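Local coordinates for protein leucyl-tRNA synthetase subunit alpha (Aquifex aeolicus, PDB 3PZ5) that attaches leucine to its tRNA, this fragment being the editing domain, which probably removes wrong amino acids from mischarged tRNA by hydrolysis, at residues D89-V93 and E137-Y142; R32-V36 and M126-H131; L54-G58 and F94-Y98. The protein carries 1 engineered substitution. All coordinates share one frame; numbering follows the deposited sequence.

From the N terminus, the chain leaves strand 25-30 and enters 32-36, the first half of contact 2, then helix 50-60, which carries the first half of contact 3. Contact 3 closes the earliest loop, when 94-98 returns past this helix; residues 89-93, which lead into strand 92-100, wait for contact 1. Strand 124-127 then runs into 126-131 and closes contact 2, whose loop encloses both halves of contact 3. Helix 133-142 follows and closes contact 1, which crosses both other contacts. Contacts 1 and 2 touch where Ala139 packs on Pro129; contacts 2 and 3 stay about 11 Å apart at their nearest atoms. Together they tie two helices and a loop to one mixed sheet.

Contact 1: D89-V93 and E137-Y142; sequences DKEGV and EFAKKY
Lys90 lies against the first turn of 137-142. Its CB is 3.8 Å from Phe138 CD2, oblique to the ring; the chain then bends about the CB-CG bond (chi2 -65°) and CG passes the Phe138 backbone N. Further out, CE comes within 3.3 Å of Glu137 OE1, whereas NZ makes only a long salt bridge to that oxygen, so the link is as much methylene packing as charge pairing. The carbonyl O of Lys90 is 3.6 Å from Lys141 NZ. At Glu91 the side chain turns from the helix to a salt bridge with Lys75, but the backbone stays close: Glu91 CA is 3.5 Å from Tyr142 OH, at the edge of the ring. Gly92 makes the hydrogen bond that joins the two segments, its N donating to Tyr142 OH over 3.1 Å with an N-H...O angle of 155°. Gly92 CA also lies at the edge of the Phe138 ring, 4.0 Å from CE2, where a beta carbon would clash. Tyr142 CD2 lies 3.7 Å above one face of that ring, toward its rim. This is helix-on-sheet packing at the surface of the editing domain: helix 133-142 covers the beginning of strand 92-100, which pairs antiparallel with 107-113.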
loop_
_atom_site.group_PDB
_atom_site.type_symbol
_atom_site.label_atom_id
_atom_site.label_comp_id
_atom_site.label_asym_id
_atom_site.label_seq_id
_atom_site.Cartn_x
_atom_site.Cartn_y
_atom_site.Cartn_z
ATOM N N ASP A 89 -17.390 5.717 -5.147
ATOM C CA ASP A 89 -16.268 5.144 -5.897
ATOM C C ASP A 89 -14.924 5.605 -5.340
ATOM O O ASP A 89 -14.839 6.639 -4.676
ATOM C CB ASP A 89 -16.363 5.520 -7.380
ATOM C CG ASP A 89 -17.502 4.815 -8.095
ATOM O OD1 ASP A 89 -17.617 3.575 -7.966
ATOM O OD2 ASP A 89 -18.275 5.501 -8.799
ATOM N N LYS A 90 -13.879 4.836 -5.624
ATOM C CA LYS A 90 -12.532 5.141 -5.154
ATOM C C LYS A 90 -12.147 6.579 -5.483
ATOM O O LYS A 90 -12.268 7.015 -6.631
ATOM C CB LYS A 90 -11.510 4.171 -5.761
ATOM C CG LYS A 90 -11.854 2.686 -5.608
ATOM C CD LYS A 90 -11.848 2.226 -4.153
ATOM C CE LYS A 90 -12.463 0.848 -4.021
ATOM N NZ LYS A 90 -12.719 0.483 -2.607
ATOM N N GLU A 91 -11.704 7.310 -4.463
ATOM C CA GLU A 91 -11.267 8.693 -4.631
ATOM C C GLU A 91 -10.025 8.945 -3.786
ATOM O O GLU A 91 -9.979 8.572 -2.612
ATOM C CB GLU A 91 -12.388 9.659 -4.245
ATOM C CG GLU A 91 -12.078 11.132 -4.503
ATOM C CD GLU A 91 -13.204 12.076 -4.080
ATOM O OE1 GLU A 91 -14.276 11.601 -3.634
ATOM O OE2 GLU A 91 -13.011 13.308 -4.198
ATOM N N GLY A 92 -9.021 9.577 -4.383
ATOM C CA GLY A 92 -7.765 9.807 -3.684
ATOM C C GLY A 92 -6.881 10.867 -4.300
ATOM O O GLY A 92 -7.146 11.344 -5.407
ATOM N N VAL A 93 -5.824 11.228 -3.569
ATOM C CA VAL A 93 -4.880 12.276 -3.983
ATOM C C VAL A 93 -3.418 11.847 -3.816
ATOM O O VAL A 93 -3.057 11.199 -2.829
ATOM C CB VAL A 93 -5.123 13.617 -3.225
ATOM C CG1 VAL A 93 -6.396 14.300 -3.715
ATOM C CG2 VAL A 93 -5.169 13.402 -1.711
ATOM N N GLU A 137 -9.307 -1.965 -7.697
ATOM C CA GLU A 137 -10.243 -0.933 -8.127
ATOM C C GLU A 137 -9.602 0.458 -8.141
ATOM O O GLU A 137 -9.748 1.206 -9.113
ATOM C CB GLU A 137 -11.493 -0.964 -7.245
ATOM C CG GLU A 137 -12.360 -2.201 -7.484
ATOM C CD GLU A 137 -13.214 -2.601 -6.287
ATOM O OE1 GLU A 137 -12.849 -2.284 -5.132
ATOM O OE2 GLU A 137 -14.254 -3.258 -6.504
ATOM N N PHE A 138 -8.873 0.783 -7.073
ATOM C CA PHE A 138 -8.183 2.069 -6.963
ATOM C C PHE A 138 -7.135 2.239 -8.071
ATOM O O PHE A 138 -7.073 3.292 -8.709
ATOM C CB PHE A 138 -7.554 2.235 -5.568
ATOM C CG PHE A 138 -7.004 3.612 -5.303
ATOM C CD1 PHE A 138 -5.656 3.891 -5.511
ATOM C CD2 PHE A 138 -7.833 4.632 -4.848
ATOM C CE1 PHE A 138 -5.139 5.166 -5.270
ATOM C CE2 PHE A 138 -7.330 5.909 -4.610
ATOM C CZ PHE A 138 -5.980 6.177 -4.819
ATOM N N ALA A 139 -6.339 1.192 -8.301
ATOM C CA ALA A 139 -5.290 1.199 -9.328
ATOM C C ALA A 139 -5.863 1.297 -10.742
ATOM O O ALA A 139 -5.238 1.867 -11.635
ATOM C CB ALA A 139 -4.410 -0.035 -9.192
ATOM N N LYS A 140 -7.050 0.726 -10.932
ATOM C CA LYS A 140 -7.777 0.811 -12.193
ATOM C C LYS A 140 -8.174 2.269 -12.474
ATOM O O LYS A 140 -8.005 2.766 -13.587
ATOM C CB LYS A 140 -9.014 -0.095 -12.137
ATOM C CG LYS A 140 -9.418 -0.729 -13.471
ATOM C CD LYS A 140 -10.434 0.124 -14.236
ATOM C CE LYS A 140 -10.678 -0.416 -15.648
ATOM N NZ LYS A 140 -9.522 -0.182 -16.571
ATOM N N LYS A 141 -8.675 2.951 -11.449
ATOM C CA LYS A 141 -9.113 4.340 -11.559
ATOM C C LYS A 141 -7.939 5.297 -11.786
ATOM O O LYS A 141 -8.046 6.252 -12.561
ATOM C CB LYS A 141 -9.880 4.739 -10.293
ATOM C CG LYS A 141 -10.501 6.137 -10.295
ATOM C CD LYS A 141 -11.848 6.155 -11.009
ATOM C CE LYS A 141 -12.877 7.008 -10.259
ATOM N NZ LYS A 141 -12.386 8.378 -9.915
ATOM N N TYR A 142 -6.820 5.030 -11.116
ATOM C CA TYR A 142 -5.681 5.943 -11.133
ATOM C C TYR A 142 -4.460 5.432 -11.904
ATOM O O TYR A 142 -3.377 6.021 -11.836
ATOM C CB TYR A 142 -5.333 6.368 -9.704
ATOM C CG TYR A 142 -6.407 7.243 -9.090
ATOM C CD1 TYR A 142 -6.455 8.614 -9.364
ATOM C CD2 TYR A 142 -7.387 6.702 -8.257
ATOM C CE1 TYR A 142 -7.443 9.424 -8.813
ATOM C CE2 TYR A 142 -8.382 7.505 -7.698
ATOM C CZ TYR A 142 -8.405 8.866 -7.981
ATOM O OH TYR A 142 -9.383 9.672 -7.439
#

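Contact 2: R32-V36 and M126-H131; sequences RPDTV and MCVPAH
The His131 imidazole has the CB of Ala130 over the centre of one face, 3.6 Å above the plane, while Thr35 CG2 comes obliquely to CD2 at 4.2 Å. The ring is fixed in rotation by bonds at both nitrogens, ND1 to Tyr163 O and NE2 to Val149 N. The other flat group, the Arg32 guanidinium, has Asp34 CG in plane at its edge: NE meets Asp34 OD1 at 3.1 Å and NH2 meets OD2 at 3.1 Å, a side-on salt bridge, OD1 using its syn lone pair and OD2 met from above the carboxylate plane, that pairs the charge within 32-36. Thr35 faces Val128. Its OG1 stands between the backbone N and the carbonyl carbon (chi1 67°), and from there donates to Arg32 O over 2.9 Å in the carbonyl plane; the Thr35 N gives that oxygen a second bond. Val128 CG2 lies 3.5 Å from Thr35 OG1. Met126 reaches across with its chain extended beyond CG, bringing CE to 3.4 Å from Arg32 O, and its side chain crosses that of Val36 at about a right angle, SD 4.1 Å from CG2. In leucyl-tRNA synthetases a threonine-rich TRPDT segment borders the editing pocket, and 32-35, part of that segment, probably belongs to its wall. No hydrogen bond joins the two segments: the hydroxyl and the charges are paired locally, so the interface relies on van der Waals packing.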
loop_
_atom_site.group_PDB
_atom_site.type_symbol
_atom_site.label_atom_id
_atom_site.label_comp_id
_atom_site.label_asym_id
_atom_site.label_seq_id
_atom_site.Cartn_x
_atom_site.Cartn_y
_atom_site.Cartn_z
ATOM N N ARG A 32 -1.014 -10.056 4.672
ATOM C CA ARG A 32 -0.419 -10.672 3.491
ATOM C C ARG A 32 1.025 -10.216 3.261
ATOM O O ARG A 32 1.313 -9.585 2.239
ATOM C CB ARG A 32 -1.266 -10.374 2.240
ATOM C CG ARG A 32 -2.708 -10.905 2.267
ATOM C CD ARG A 32 -2.784 -12.433 2.229
ATOM N NE ARG A 32 -1.967 -13.019 1.161
ATOM C CZ ARG A 32 -2.349 -13.148 -0.109
ATOM N NH1 ARG A 32 -3.548 -12.739 -0.506
ATOM N NH2 ARG A 32 -1.524 -13.693 -0.990
ATOM N N PRO A 33 1.947 -10.548 4.194
ATOM C CA PRO A 33 3.345 -10.148 3.989
ATOM C C PRO A 33 3.990 -10.871 2.804
ATOM O O PRO A 33 5.007 -10.413 2.283
ATOM C CB PRO A 33 4.025 -10.541 5.306
ATOM C CG PRO A 33 3.175 -11.614 5.872
ATOM C CD PRO A 33 1.771 -11.301 5.453
ATOM N N ASP A 34 3.383 -11.978 2.375
ATOM C CA ASP A 34 3.820 -12.707 1.178
ATOM C C ASP A 34 3.729 -11.889 -0.115
ATOM O O ASP A 34 4.350 -12.247 -1.114
ATOM C CB ASP A 34 3.058 -14.035 1.026
ATOM C CG ASP A 34 1.546 -13.873 1.135
ATOM O OD1 ASP A 34 1.083 -12.851 1.670
ATOM O OD2 ASP A 34 0.808 -14.779 0.693
ATOM N N THR A 35 2.979 -10.788 -0.093
ATOM C CA THR A 35 2.773 -9.991 -1.306
ATOM C C THR A 35 3.590 -8.696 -1.362
ATOM O O THR A 35 3.342 -7.840 -2.210
ATOM C CB THR A 35 1.279 -9.663 -1.524
ATOM O OG1 THR A 35 0.819 -8.791 -0.484
ATOM C CG2 THR A 35 0.440 -10.938 -1.534
ATOM N N VAL A 36 4.571 -8.562 -0.475
ATOM C CA VAL A 36 5.308 -7.298 -0.322
ATOM C C VAL A 36 6.081 -6.839 -1.576
ATOM O O VAL A 36 6.171 -5.638 -1.845
ATOM C CB VAL A 36 6.215 -7.298 0.951
ATOM C CG1 VAL A 36 7.317 -8.349 0.842
ATOM C CG2 VAL A 36 6.795 -5.903 1.223
ATOM N N MET A 126 -0.058 -0.941 2.505
ATOM C CA MET A 126 0.691 -1.162 1.277
ATOM C C MET A 126 -0.294 -1.705 0.249
ATOM O O MET A 126 -1.174 -2.495 0.586
ATOM C CB MET A 126 1.867 -2.125 1.494
ATOM C CG MET A 126 1.484 -3.570 1.753
ATOM S SD MET A 126 2.904 -4.670 1.892
ATOM C CE MET A 126 2.079 -6.264 1.838
ATOM N N CYS A 127 -0.160 -1.273 -0.997
ATOM C CA CYS A 127 -1.155 -1.635 -1.995
ATOM C C CYS A 127 -0.655 -2.631 -3.016
ATOM O O CYS A 127 0.319 -2.383 -3.736
ATOM C CB CYS A 127 -1.717 -0.392 -2.662
ATOM S SG CYS A 127 -2.480 0.705 -1.469
ATOM N N VAL A 128 -1.341 -3.770 -3.054
ATOM C CA VAL A 128 -1.011 -4.865 -3.951
ATOM C C VAL A 128 -2.242 -5.133 -4.819
ATOM O O VAL A 128 -3.072 -5.986 -4.488
ATOM C CB VAL A 128 -0.564 -6.126 -3.163
ATOM C CG1 VAL A 128 -0.202 -7.267 -4.107
ATOM C CG2 VAL A 128 0.624 -5.795 -2.260
ATOM N N PRO A 129 -2.376 -4.376 -5.926
ATOM C CA PRO A 129 -3.537 -4.450 -6.814
ATOM C C PRO A 129 -3.770 -5.842 -7.396
ATOM O O PRO A 129 -4.920 -6.244 -7.577
ATOM C CB PRO A 129 -3.190 -3.462 -7.929
ATOM C CG PRO A 129 -2.228 -2.524 -7.312
ATOM C CD PRO A 129 -1.421 -3.344 -6.371
ATOM N N ALA A 130 -2.695 -6.574 -7.678
ATOM C CA ALA A 130 -2.818 -7.926 -8.221
ATOM C C ALA A 130 -3.552 -8.869 -7.274
ATOM O O ALA A 130 -4.181 -9.825 -7.721
ATOM C CB ALA A 130 -1.450 -8.494 -8.570
ATOM N N HIS A 131 -3.487 -8.588 -5.972
ATOM C CA HIS A 131 -3.932 -9.560 -4.970
ATOM C C HIS A 131 -4.920 -9.085 -3.918
ATOM O O HIS A 131 -5.260 -9.839 -3.007
ATOM C CB HIS A 131 -2.719 -10.246 -4.331
ATOM C CG HIS A 131 -1.755 -10.795 -5.335
ATOM N ND1 HIS A 131 -2.119 -11.738 -6.274
ATOM C CD2 HIS A 131 -0.452 -10.514 -5.568
ATOM C CE1 HIS A 131 -1.076 -12.022 -7.033
ATOM N NE2 HIS A 131 -0.053 -11.293 -6.625
#

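Contact 3: L54-G58 and F94-Y98; sequences LACIG and FLGVY
Gly58 and Gly96 bring helix 50-60 and strand 92-100 together in helix-on-sheet packing, through a glycine-glycine contact with CA atoms 3.9 Å apart, at the corner that breaks the strand. The backbone contacts come first. Gly58 CA directs a C-H...O contact to Leu95 O, 3.5 Å away and fairly straight, with 157° at the hydrogen. A beta carbon on Gly58 would collide with that carbonyl, and one on Gly96 with Gly58 CA; Gly96, with phi at 92°, would also jam a side chain against the preceding carbonyl. The apolar contacts flank the glycine contact. On one side Ala55 CB meets Leu95 CD2 at 4.1 Å, and helix 66-78 adds Val69 against both residues. On the other, Val97 points at the helix and spreads its two methyls. CG2, between the backbone N and the carbonyl carbon, approaches Leu54 CB at 3.8 Å, crossing that side chain at about a right angle. CG1 turns to Ile57 CG2 at 4.0 Å. An alanine here lacks both methyls and would probably open a gap between the strand and Leu54 and Ile57. Val18 of strand 12-18 also packs on Leu54 and Val97, so the helix rests on more than one strand of the sheet. On the strand itself, the Phe94 ring holds Gly96 N over the centre of one face, 3.4 Å above its plane.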
loop_
_atom_site.group_PDB
_atom_site.type_symbol
_atom_site.label_atom_id
_atom_site.label_comp_id
_atom_site.label_asym_id
_atom_site.label_seq_id
_atom_site.Cartn_x
_atom_site.Cartn_y
_atom_site.Cartn_z
ATOM N N LEU A 54 3.446 14.978 4.624
ATOM C CA LEU A 54 4.028 14.565 3.349
ATOM C C LEU A 54 3.548 15.442 2.196
ATOM O O LEU A 54 4.318 15.757 1.280
ATOM C CB LEU A 54 3.737 13.086 3.077
ATOM C CG LEU A 54 4.279 12.085 4.110
ATOM C CD1 LEU A 54 3.880 10.664 3.737
ATOM C CD2 LEU A 54 5.797 12.202 4.283
ATOM N N ALA A 55 2.281 15.856 2.264
ATOM C CA ALA A 55 1.694 16.748 1.259
ATOM C C ALA A 55 2.430 18.079 1.137
ATOM O O ALA A 55 2.625 18.575 0.027
ATOM C CB ALA A 55 0.225 16.987 1.546
ATOM N N CYS A 56 2.831 18.656 2.266
ATOM C CA CYS A 56 3.558 19.925 2.233
ATOM C C CYS A 56 4.948 19.750 1.629
ATOM O O CYS A 56 5.370 20.548 0.783
ATOM C CB CYS A 56 3.642 20.581 3.611
ATOM S SG CYS A 56 4.161 22.312 3.486
ATOM N N ILE A 57 5.638 18.694 2.064
ATOM C CA ILE A 57 6.918 18.292 1.482
ATOM C C ILE A 57 6.776 18.081 -0.030
ATOM O O ILE A 57 7.594 18.578 -0.812
ATOM C CB ILE A 57 7.498 17.034 2.191
ATOM C CG1 ILE A 57 7.986 17.407 3.596
ATOM C CG2 ILE A 57 8.647 16.432 1.392
ATOM C CD1 ILE A 57 8.125 16.235 4.552
ATOM N N GLY A 58 5.724 17.367 -0.426
ATOM C CA GLY A 58 5.400 17.162 -1.837
ATOM C C GLY A 58 5.331 18.461 -2.622
ATOM O O GLY A 58 5.962 18.590 -3.680
ATOM N N PHE A 94 -2.590 12.205 -4.796
ATOM C CA PHE A 94 -1.154 11.917 -4.770
ATOM C C PHE A 94 -0.449 12.903 -3.846
ATOM O O PHE A 94 -0.672 14.112 -3.942
ATOM C CB PHE A 94 -0.583 11.983 -6.194
ATOM C CG PHE A 94 0.922 11.855 -6.272
ATOM C CD1 PHE A 94 1.574 10.717 -5.800
ATOM C CD2 PHE A 94 1.685 12.865 -6.854
ATOM C CE1 PHE A 94 2.969 10.603 -5.889
ATOM C CE2 PHE A 94 3.070 12.755 -6.953
ATOM C CZ PHE A 94 3.714 11.626 -6.468
ATOM N N LEU A 95 0.396 12.388 -2.956
ATOM C CA LEU A 95 1.021 13.212 -1.914
ATOM C C LEU A 95 2.332 13.893 -2.309
ATOM O O LEU A 95 2.819 14.767 -1.590
ATOM C CB LEU A 95 1.189 12.420 -0.608
ATOM C CG LEU A 95 -0.097 12.031 0.135
ATOM C CD1 LEU A 95 0.219 11.286 1.420
ATOM C CD2 LEU A 95 -0.982 13.243 0.430
ATOM N N GLY A 96 2.902 13.497 -3.444
ATOM C CA GLY A 96 4.106 14.145 -3.963
ATOM C C GLY A 96 5.405 13.503 -3.508
ATOM O O GLY A 96 6.494 14.001 -3.812
ATOM N N VAL A 97 5.289 12.396 -2.785
ATOM C CA VAL A 97 6.452 11.703 -2.253
ATOM C C VAL A 97 6.418 10.207 -2.575
ATOM O O VAL A 97 5.360 9.644 -2.901
ATOM C CB VAL A 97 6.595 11.902 -0.711
ATOM C CG1 VAL A 97 6.855 13.366 -0.365
ATOM C CG2 VAL A 97 5.363 11.371 0.038
ATOM N N TYR A 98 7.586 9.576 -2.464
ATOM C CA TYR A 98 7.732 8.140 -2.667
ATOM C C TYR A 98 8.284 7.462 -1.418
ATOM O O TYR A 98 9.078 8.047 -0.681
ATOM C CB TYR A 98 8.631 7.858 -3.874
ATOM C CG TYR A 98 8.082 8.441 -5.154
ATOM C CD1 TYR A 98 8.343 9.767 -5.507
ATOM C CD2 TYR A 98 7.277 7.677 -6.001
ATOM C CE1 TYR A 98 7.825 10.314 -6.676
ATOM C CE2 TYR A 98 6.753 8.216 -7.174
ATOM C CZ TYR A 98 7.032 9.536 -7.503
ATOM O OH TYR A 98 6.520 10.081 -8.658
#